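Local atomic coordinates of serine protease inhibitor (Thermoanaerobacter tengcongensis, PDB entry 2PEF), a protein that probably inhibits serine-type endopeptidases as a member of the serpin family, and is captured here in its latent state. Residues D285-D290 and S308-K313; A41-A46 and K59-D64; K106-I111 and M158-A163. All coordinates share one frame; numbering follows the deposited sequence.

Contact 1: D285-D290 and S308-K313; sequences DAFLPD and SEVLHK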
loop_
_atom_site.group_PDB
_atom_site.type_symbol
_atom_site.label_atom_id
_atom_site.label_comp_id
_atom_site.label_asym_id
_atom_site.label_seq_id
_atom_site.Cartn_x
_atom_site.Cartn_y
_atom_site.Cartn_z
ATOM N N ASP A 285 14.363 11.327 -12.991
ATOM C CA ASP A 285 14.632 11.015 -14.400
ATOM C C ASP A 285 13.531 10.183 -15.045
ATOM O O ASP A 285 13.187 10.408 -16.198
ATOM C CB ASP A 285 15.970 10.287 -14.559
ATOM C CG ASP A 285 17.158 11.229 -14.550
ATOM O OD1 ASP A 285 17.047 12.346 -13.997
ATOM O OD2 ASP A 285 18.213 10.844 -15.095
ATOM N N ALA A 286 12.981 9.230 -14.290
ATOM C CA ALA A 286 11.944 8.325 -14.797
ATOM C C ALA A 286 10.720 9.064 -15.340
ATOM O O ALA A 286 10.037 8.572 -16.244
ATOM C CB ALA A 286 11.528 7.348 -13.710
ATOM N N PHE A 287 10.450 10.240 -14.779
ATOM C CA PHE A 287 9.283 11.039 -15.157
ATOM C C PHE A 287 9.566 12.036 -16.283
ATOM O O PHE A 287 8.648 12.701 -16.767
ATOM C CB PHE A 287 8.717 11.767 -13.929
ATOM C CG PHE A 287 8.268 10.845 -12.828
ATOM C CD1 PHE A 287 9.072 10.631 -11.712
ATOM C CD2 PHE A 287 7.042 10.183 -12.909
ATOM C CE1 PHE A 287 8.661 9.776 -10.692
ATOM C CE2 PHE A 287 6.620 9.328 -11.895
ATOM C CZ PHE A 287 7.429 9.122 -10.784
ATOM N N LEU A 288 10.828 12.132 -16.700
ATOM C CA LEU A 288 11.241 13.102 -17.719
ATOM C C LEU A 288 11.367 12.440 -19.091
ATOM O O LEU A 288 12.177 11.529 -19.259
ATOM C CB LEU A 288 12.573 13.758 -17.333
ATOM C CG LEU A 288 12.730 14.424 -15.960
ATOM C CD1 LEU A 288 14.170 14.879 -15.748
ATOM C CD2 LEU A 288 11.767 15.588 -15.776
ATOM N N PRO A 289 10.562 12.891 -20.077
ATOM C CA PRO A 289 10.597 12.319 -21.430
ATOM C C PRO A 289 11.981 12.331 -22.088
ATOM O O PRO A 289 12.347 11.364 -22.759
ATOM C CB PRO A 289 9.614 13.197 -22.220
ATOM C CG PRO A 289 9.375 14.404 -21.371
ATOM C CD PRO A 289 9.551 13.956 -19.960
ATOM N N ASP A 290 12.737 13.408 -21.885
ATOM C CA ASP A 290 14.054 13.567 -22.506
ATOM C C ASP A 290 15.204 12.942 -21.705
ATOM O O ASP A 290 16.316 12.803 -22.225
ATOM C CB ASP A 290 14.343 15.048 -22.769
ATOM N N SER A 308 4.460 8.415 -16.999
ATOM C CA SER A 308 3.530 9.538 -16.977
ATOM C C SER A 308 2.994 9.742 -15.566
ATOM O O SER A 308 3.165 10.812 -14.978
ATOM C CB SER A 308 2.384 9.312 -17.966
ATOM O OG SER A 308 1.735 8.078 -17.717
ATOM N N GLU A 309 2.353 8.710 -15.024
ATOM C CA GLU A 309 1.803 8.770 -13.674
ATOM C C GLU A 309 1.978 7.460 -12.928
ATOM O O GLU A 309 1.905 6.378 -13.520
ATOM C CB GLU A 309 0.317 9.147 -13.701
ATOM C CG GLU A 309 0.021 10.586 -14.128
ATOM C CD GLU A 309 -1.401 11.022 -13.806
ATOM O OE1 GLU A 309 -2.181 10.199 -13.277
ATOM O OE2 GLU A 309 -1.734 12.195 -14.083
ATOM N N VAL A 310 2.217 7.570 -11.626
ATOM C CA VAL A 310 2.122 6.431 -10.724
ATOM C C VAL A 310 0.875 6.667 -9.877
ATOM O O VAL A 310 0.807 7.633 -9.110
ATOM C CB VAL A 310 3.386 6.276 -9.842
ATOM C CG1 VAL A 310 3.218 5.125 -8.853
ATOM C CG2 VAL A 310 4.619 6.045 -10.709
ATOM N N LEU A 311 -0.117 5.798 -10.049
ATOM C CA LEU A 311 -1.405 5.944 -9.376
ATOM C C LEU A 311 -1.607 4.832 -8.355
ATOM O O LEU A 311 -1.283 3.676 -8.615
ATOM C CB LEU A 311 -2.544 5.946 -10.399
ATOM C CG LEU A 311 -3.968 6.309 -9.953
ATOM C CD1 LEU A 311 -4.082 7.781 -9.572
ATOM C CD2 LEU A 311 -4.971 5.962 -11.048
ATOM N N HIS A 312 -2.153 5.206 -7.201
ATOM C CA HIS A 312 -2.390 4.296 -6.093
ATOM C C HIS A 312 -3.855 4.401 -5.680
ATOM O O HIS A 312 -4.346 5.499 -5.442
ATOM C CB HIS A 312 -1.484 4.677 -4.916
ATOM C CG HIS A 312 -1.249 3.564 -3.943
ATOM N ND1 HIS A 312 -1.645 3.620 -2.625
ATOM C CD2 HIS A 312 -0.643 2.367 -4.101
ATOM C CE1 HIS A 312 -1.293 2.501 -2.016
ATOM N NE2 HIS A 312 -0.684 1.724 -2.890
ATOM N N LYS A 313 -4.543 3.261 -5.618
ATOM C CA LYS A 313 -5.935 3.196 -5.166
ATOM C C LYS A 313 -6.033 2.178 -4.050
ATOM O O LYS A 313 -5.516 1.068 -4.170
ATOM C CB LYS A 313 -6.877 2.779 -6.298
ATOM C CG LYS A 313 -7.144 3.836 -7.349
ATOM C CD LYS A 313 -8.341 3.460 -8.238
ATOM C CE LYS A 313 -9.657 3.435 -7.461
ATOM N NZ LYS A 313 -10.846 3.396 -8.364
#
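Phe287 and Ser308 bring the two backbones nearest, with Phe287 CA 6.2 Å from Ser308 CA, where the short 3-10 turn 285-287 comes up beside the start of strand 310-318. That strand belongs to the large central sheet of the serpin fold, the one known as beta-sheet A. In this latent structure it pairs with strand 322-331, which corresponds by its place in the serpin chain to the inserted part of the reactive-centre loop. The turn is closed by a backbone bond from Leu288 N to Asp285 O at 3.0 Å. In Phe287 CG lies anti to the carbonyl carbon (chi1 -60°), and this swings the far end of the ring nearer to the strand than the CB bond alone would suggest.

The contact is apolar and made by an edge. Val310 has its CG1 anti to the backbone N (chi1 177°), which puts CG2 beside that N and turns it to the Phe287 ring. This methyl sits close to the ring plane, 4.0 Å from CE2 and 4.2 Å from CZ, and the two side chains cross at about a right angle.

Leu278 of helix 275-280 touches both Phe287 and Val310, and Ile307 packs on the ring as well, which is buried. Asn275 of the same helix grips the start of the strand through both ends of its amide, its ND2 bonding to Ser308 O and its OD1 to Val310 N. The CB of Ser308 points away from segment 285-290, and its OG bonds to Asp332 OD2, but its carbonyl O lies at the Phe287 ring edge, 4.4 Å from CD2.

Contact 2: A41-A46 and K59-D64; sequences ALAMTA and KALGKD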
loop_
_atom_site.group_PDB
_atom_site.type_symbol
_atom_site.label_atom_id
_atom_site.label_comp_id
_atom_site.label_asym_id
_atom_site.label_seq_id
_atom_site.Cartn_x
_atom_site.Cartn_y
_atom_site.Cartn_z
ATOM N N ALA A 41 5.053 -2.647 -7.699
ATOM C CA ALA A 41 4.842 -2.053 -9.014
ATOM C C ALA A 41 6.102 -1.324 -9.466
ATOM O O ALA A 41 6.513 -1.432 -10.621
ATOM C CB ALA A 41 3.663 -1.098 -8.981
ATOM N N LEU A 42 6.716 -0.595 -8.536
ATOM C CA LEU A 42 7.897 0.201 -8.842
ATOM C C LEU A 42 9.144 -0.660 -9.020
ATOM O O LEU A 42 10.012 -0.333 -9.828
ATOM C CB LEU A 42 8.119 1.265 -7.766
ATOM C CG LEU A 42 7.074 2.387 -7.698
ATOM C CD1 LEU A 42 7.180 3.137 -6.376
ATOM C CD2 LEU A 42 7.196 3.355 -8.877
ATOM N N ALA A 43 9.238 -1.750 -8.259
ATOM C CA ALA A 43 10.370 -2.665 -8.405
ATOM C C ALA A 43 10.337 -3.361 -9.766
ATOM O O ALA A 43 11.380 -3.503 -10.425
ATOM C CB ALA A 43 10.391 -3.673 -7.273
ATOM N N MET A 44 9.143 -3.775 -10.196
ATOM C CA MET A 44 8.958 -4.322 -11.546
ATOM C C MET A 44 9.430 -3.313 -12.584
ATOM O O MET A 44 10.198 -3.650 -13.487
ATOM C CB MET A 44 7.490 -4.671 -11.817
ATOM C CG MET A 44 7.018 -5.983 -11.206
ATOM S SD MET A 44 5.493 -6.581 -11.956
ATOM C CE MET A 44 4.301 -5.359 -11.418
ATOM N N THR A 45 8.976 -2.071 -12.429
ATOM C CA THR A 45 9.292 -0.992 -13.352
ATOM C C THR A 45 10.799 -0.735 -13.417
ATOM O O THR A 45 11.340 -0.491 -14.492
ATOM C CB THR A 45 8.542 0.311 -12.970
ATOM O OG1 THR A 45 7.141 0.041 -12.841
ATOM C CG2 THR A 45 8.740 1.391 -14.024
ATOM N N ALA A 46 11.468 -0.817 -12.265
ATOM C CA ALA A 46 12.903 -0.546 -12.170
ATOM C C ALA A 46 13.756 -1.527 -12.975
ATOM O O ALA A 46 14.866 -1.188 -13.398
ATOM C CB ALA A 46 13.349 -0.521 -10.708
ATOM N N LYS A 59 17.739 3.524 -5.399
ATOM C CA LYS A 59 17.946 4.308 -4.184
ATOM C C LYS A 59 16.635 4.705 -3.504
ATOM O O LYS A 59 16.540 4.682 -2.277
ATOM C CB LYS A 59 18.777 5.557 -4.489
ATOM C CG LYS A 59 19.233 6.312 -3.255
ATOM N N ALA A 60 15.638 5.083 -4.302
ATOM C CA ALA A 60 14.318 5.448 -3.786
ATOM C C ALA A 60 13.636 4.281 -3.076
ATOM O O ALA A 60 13.013 4.459 -2.027
ATOM C CB ALA A 60 13.433 5.972 -4.908
ATOM N N LEU A 61 13.760 3.091 -3.658
ATOM C CA LEU A 61 13.111 1.897 -3.120
ATOM C C LEU A 61 13.905 1.179 -2.030
ATOM O O LEU A 61 13.321 0.640 -1.088
ATOM C CB LEU A 61 12.806 0.905 -4.242
ATOM C CG LEU A 61 11.873 1.374 -5.363
ATOM C CD1 LEU A 61 11.843 0.353 -6.491
ATOM C CD2 LEU A 61 10.469 1.637 -4.816
ATOM N N GLY A 62 15.228 1.156 -2.165
ATOM C CA GLY A 62 16.043 0.295 -1.317
ATOM C C GLY A 62 17.317 0.893 -0.762
ATOM O O GLY A 62 18.064 0.200 -0.074
ATOM N N LYS A 63 17.558 2.169 -1.062
ATOM C CA LYS A 63 18.775 2.882 -0.638
ATOM C C LYS A 63 20.033 2.284 -1.275
ATOM O O LYS A 63 20.359 2.583 -2.426
ATOM C CB LYS A 63 18.913 2.897 0.889
ATOM C CG LYS A 63 17.769 3.535 1.644
ATOM C CD LYS A 63 17.838 3.091 3.086
ATOM C CE LYS A 63 17.250 4.099 4.033
ATOM N NZ LYS A 63 17.616 3.706 5.419
ATOM N N ASP A 64 20.717 1.425 -0.524
ATOM C CA ASP A 64 21.956 0.792 -0.979
ATOM C C ASP A 64 21.727 -0.585 -1.611
ATOM O O ASP A 64 22.674 -1.222 -2.086
ATOM C CB ASP A 64 22.959 0.693 0.176
ATOM C CG ASP A 64 22.463 -0.181 1.321
ATOM O OD1 ASP A 64 21.247 -0.186 1.607
ATOM O OD2 ASP A 64 23.306 -0.856 1.946
#
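Van der Waals packing joins Leu61 to Leu42 and Ala43, and all three are buried. Leu61 has its CG anti to the carbonyl carbon (chi1 -61°), which directs the branch to the other helix. CD2 meets the Leu42 side chain, 3.8 Å from its CB and 3.9 Å from its CD1, with the two leucines meeting at an oblique angle. Leu61 CD1 is also 4.0 Å from Leu42 CB, but it lies nearest the main chain, 3.8 Å from Ala43 N, and grazes Ala43 CB at 4.4 Å. The backbones are nearest at this point, with Ala43 CA 7.5 Å from Leu61 CA, and the small side chain of Ala43 is consistent with so close an approach. Helices 35-46 and 51-62, consecutive in the chain, are part of the cluster of helices that packs against the sheets of the serpin fold, and Leu70 of helix 67-80 closes over both Ala43 and Leu61. An alanine in place of Leu61 would lose both methyls, which is likely to open a gap against Leu42 CB and to uncover the backbone at Ala43.

The Thr45 hydroxyl bonds within its own helix. Ala41 O accepts two bonds from Thr45, one from N, the ordinary i to i+4 helix bond, and one from OG1 at 2.7 Å. The hydroxyl is tilted 31° from the carbonyl plane and arrives from the face opposite to the N-H, a local arrangement that satisfies a buried threonine. Past Leu61, Lys63 is the first residue to leave helical angles, with positive phi (64°), and its N bonds to Lys59 O at 3.0 Å.

Contact 3: K106-I111 and M158-A163; sequences KDFLQI and MYLINA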
loop_
_atom_site.group_PDB
_atom_site.type_symbol
_atom_site.label_atom_id
_atom_site.label_comp_id
_atom_site.label_asym_id
_atom_site.label_seq_id
_atom_site.Cartn_x
_atom_site.Cartn_y
_atom_site.Cartn_z
ATOM N N LYS A 106 13.162 -9.803 -23.750
ATOM C CA LYS A 106 13.024 -11.140 -23.165
ATOM C C LYS A 106 13.577 -11.226 -21.738
ATOM O O LYS A 106 12.974 -11.872 -20.873
ATOM C CB LYS A 106 13.677 -12.199 -24.070
ATOM C CG LYS A 106 13.781 -13.603 -23.457
ATOM C CD LYS A 106 12.445 -14.335 -23.426
ATOM C CE LYS A 106 12.584 -15.684 -22.731
ATOM N NZ LYS A 106 11.309 -16.456 -22.711
ATOM N N ASP A 107 14.715 -10.575 -21.495
ATOM C CA ASP A 107 15.326 -10.564 -20.163
ATOM C C ASP A 107 14.384 -9.937 -19.131
ATOM O O ASP A 107 14.228 -10.464 -18.027
ATOM C CB ASP A 107 16.668 -9.824 -20.183
ATOM C CG ASP A 107 17.506 -10.086 -18.935
ATOM O OD1 ASP A 107 17.624 -11.259 -18.516
ATOM O OD2 ASP A 107 18.069 -9.115 -18.382
ATOM N N PHE A 108 13.742 -8.833 -19.511
ATOM C CA PHE A 108 12.786 -8.140 -18.646
ATOM C C PHE A 108 11.572 -9.007 -18.324
ATOM O O PHE A 108 11.186 -9.133 -17.161
ATOM C CB PHE A 108 12.332 -6.821 -19.282
ATOM C CG PHE A 108 11.197 -6.157 -18.554
ATOM C CD1 PHE A 108 11.422 -5.468 -17.362
ATOM C CD2 PHE A 108 9.898 -6.220 -19.058
ATOM C CE1 PHE A 108 10.373 -4.858 -16.683
ATOM C CE2 PHE A 108 8.840 -5.611 -18.382
ATOM C CZ PHE A 108 9.077 -4.931 -17.192
ATOM N N LEU A 109 10.981 -9.595 -19.360
ATOM C CA LEU A 109 9.815 -10.457 -19.196
ATOM C C LEU A 109 10.128 -11.673 -18.333
ATOM O O LEU A 109 9.274 -12.129 -17.570
ATOM C CB LEU A 109 9.240 -10.884 -20.551
ATOM C CG LEU A 109 8.599 -9.805 -21.432
ATOM C CD1 LEU A 109 8.103 -10.421 -22.737
ATOM C CD2 LEU A 109 7.464 -9.084 -20.719
ATOM N N GLN A 110 11.352 -12.184 -18.446
ATOM C CA GLN A 110 11.770 -13.345 -17.663
ATOM C C GLN A 110 11.896 -12.997 -16.182
ATOM O O GLN A 110 11.400 -13.727 -15.324
ATOM C CB GLN A 110 13.081 -13.930 -18.195
ATOM C CG GLN A 110 13.392 -15.338 -17.682
ATOM C CD GLN A 110 12.333 -16.365 -18.063
ATOM O OE1 GLN A 110 11.787 -17.056 -17.201
ATOM N NE2 GLN A 110 12.038 -16.468 -19.356
ATOM N N ILE A 111 12.551 -11.875 -15.891
ATOM C CA ILE A 111 12.700 -11.396 -14.515
ATOM C C ILE A 111 11.332 -11.181 -13.866
ATOM O O ILE A 111 11.086 -11.620 -12.738
ATOM C CB ILE A 111 13.541 -10.095 -14.458
ATOM C CG1 ILE A 111 14.982 -10.373 -14.900
ATOM C CG2 ILE A 111 13.522 -9.489 -13.046
ATOM C CD1 ILE A 111 15.746 -9.143 -15.342
ATOM N N MET A 158 2.669 0.663 -22.618
ATOM C CA MET A 158 2.854 -0.314 -21.546
ATOM C C MET A 158 2.331 0.162 -20.193
ATOM O O MET A 158 2.563 1.300 -19.793
ATOM C CB MET A 158 4.323 -0.743 -21.414
ATOM C CG MET A 158 4.522 -1.873 -20.396
ATOM S SD MET A 158 6.191 -2.070 -19.749
ATOM C CE MET A 158 6.819 -3.318 -20.863
ATOM N N TYR A 159 1.618 -0.727 -19.504
ATOM C CA TYR A 159 1.227 -0.501 -18.122
ATOM C C TYR A 159 1.810 -1.610 -17.251
ATOM O O TYR A 159 1.891 -2.767 -17.672
ATOM C CB TYR A 159 -0.292 -0.519 -17.961
ATOM C CG TYR A 159 -1.089 0.465 -18.791
ATOM C CD1 TYR A 159 -2.324 0.097 -19.320
ATOM C CD2 TYR A 159 -0.627 1.761 -19.034
ATOM C CE1 TYR A 159 -3.079 0.984 -20.070
ATOM C CE2 TYR A 159 -1.379 2.658 -19.786
ATOM C CZ TYR A 159 -2.604 2.260 -20.298
ATOM O OH TYR A 159 -3.353 3.133 -21.043
ATOM N N LEU A 160 2.196 -1.245 -16.033
ATOM C CA LEU A 160 2.590 -2.210 -15.016
ATOM C C LEU A 160 1.647 -2.012 -13.838
ATOM O O LEU A 160 1.409 -0.883 -13.411
ATOM C CB LEU A 160 4.048 -2.007 -14.589
ATOM C CG LEU A 160 5.111 -2.050 -15.696
ATOM C CD1 LEU A 160 5.320 -0.669 -16.335
ATOM C CD2 LEU A 160 6.430 -2.575 -15.158
ATOM N N ILE A 161 1.095 -3.108 -13.332
ATOM C CA ILE A 161 0.075 -3.033 -12.289
ATOM C C ILE A 161 0.329 -4.071 -11.210
ATOM O O ILE A 161 0.588 -5.238 -11.508
ATOM C CB ILE A 161 -1.365 -3.228 -12.856
ATOM C CG1 ILE A 161 -1.648 -2.236 -13.992
ATOM C CG2 ILE A 161 -2.407 -3.069 -11.739
ATOM C CD1 ILE A 161 -2.899 -2.532 -14.795
ATOM N N ASN A 162 0.259 -3.633 -9.956
ATOM C CA ASN A 162 0.202 -4.554 -8.830
ATOM C C ASN A 162 -1.133 -4.454 -8.102
ATOM O O ASN A 162 -1.706 -3.372 -8.002
ATOM C CB ASN A 162 1.337 -4.274 -7.851
ATOM C CG ASN A 162 1.135 -4.967 -6.521
ATOM O OD1 ASN A 162 0.482 -4.431 -5.630
ATOM N ND2 ASN A 162 1.674 -6.175 -6.388
ATOM N N ALA A 163 -1.608 -5.586 -7.590
ATOM C CA ALA A 163 -2.755 -5.626 -6.688
ATOM C C ALA A 163 -2.446 -6.436 -5.434
ATOM O O ALA A 163 -1.779 -7.470 -5.497
ATOM C CB ALA A 163 -3.984 -6.183 -7.395
#
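Phe108 faces Met158 and Leu160 across a wide separation of backbones, its CA lying 12.3 Å from Leu160 CA, so that segments 106-111 and 158-163 meet through side chains alone. The first of them opens helix 106-116, and among residues 106-111 Phe108 alone reaches the strand segment. With CG anti to the backbone N (chi1 171°), its ring reaches out from the helix and presents CE2 and CZ to the strand.

The two strand residues take different parts of that ring. Leu160 comes from the opposite direction and sets its CD2 at the edge, near the ring plane, 4.1 Å from CZ. Met158 slides alongside in the reverse sense. Its chain runs extended from the backbone as far as SD and then bends at chi3 (-94°), which turns the CE methyl to the ring, 3.9 Å from Phe108 CE2. That methyl approaches obliquely, and it is CE rather than the sulfur that makes the contact. All three side chains are buried; Leu297 packs on Phe108 as well, and Ile95 of strand 87-98 touches Met158 and Leu160.

Residues alternate along the strand, and those between go to the other face of the sheet: Tyr159 and Ile161 pack on Ile133 of helix 127-140. Sheet A of a serpin is covered in just this way, with helices on both faces, and here strand 158-169 also pairs with strand 322-331, the strand that, by its place in the serpin chain, is the inserted reactive-centre loop of this latent form.

Overall arrangement
All three contacts are mainly apolar and lie on connected parts of the serpin core. Contacts 2 and 3 are formed by buried residues only, whereas contact 1 takes in the partly exposed Ser308. Contacts 1 and 3 each set a phenylalanine against a strand of the central sheet, their centres about 16 Å apart and without touching; contact 2 is helix against helix, aliphatic throughout. It touches both of the others. Leu42 CD2 packs on Val310 CG2 of contact 1 at 4.2 Å, while Met44 O lies 3.4 Å from Phe108 CE1 of contact 3. Segment 41-46 faces its neighbouring helix through Leu42 and Ala43 and meets strand segment 158-163 mainly through Met44 and Thr45.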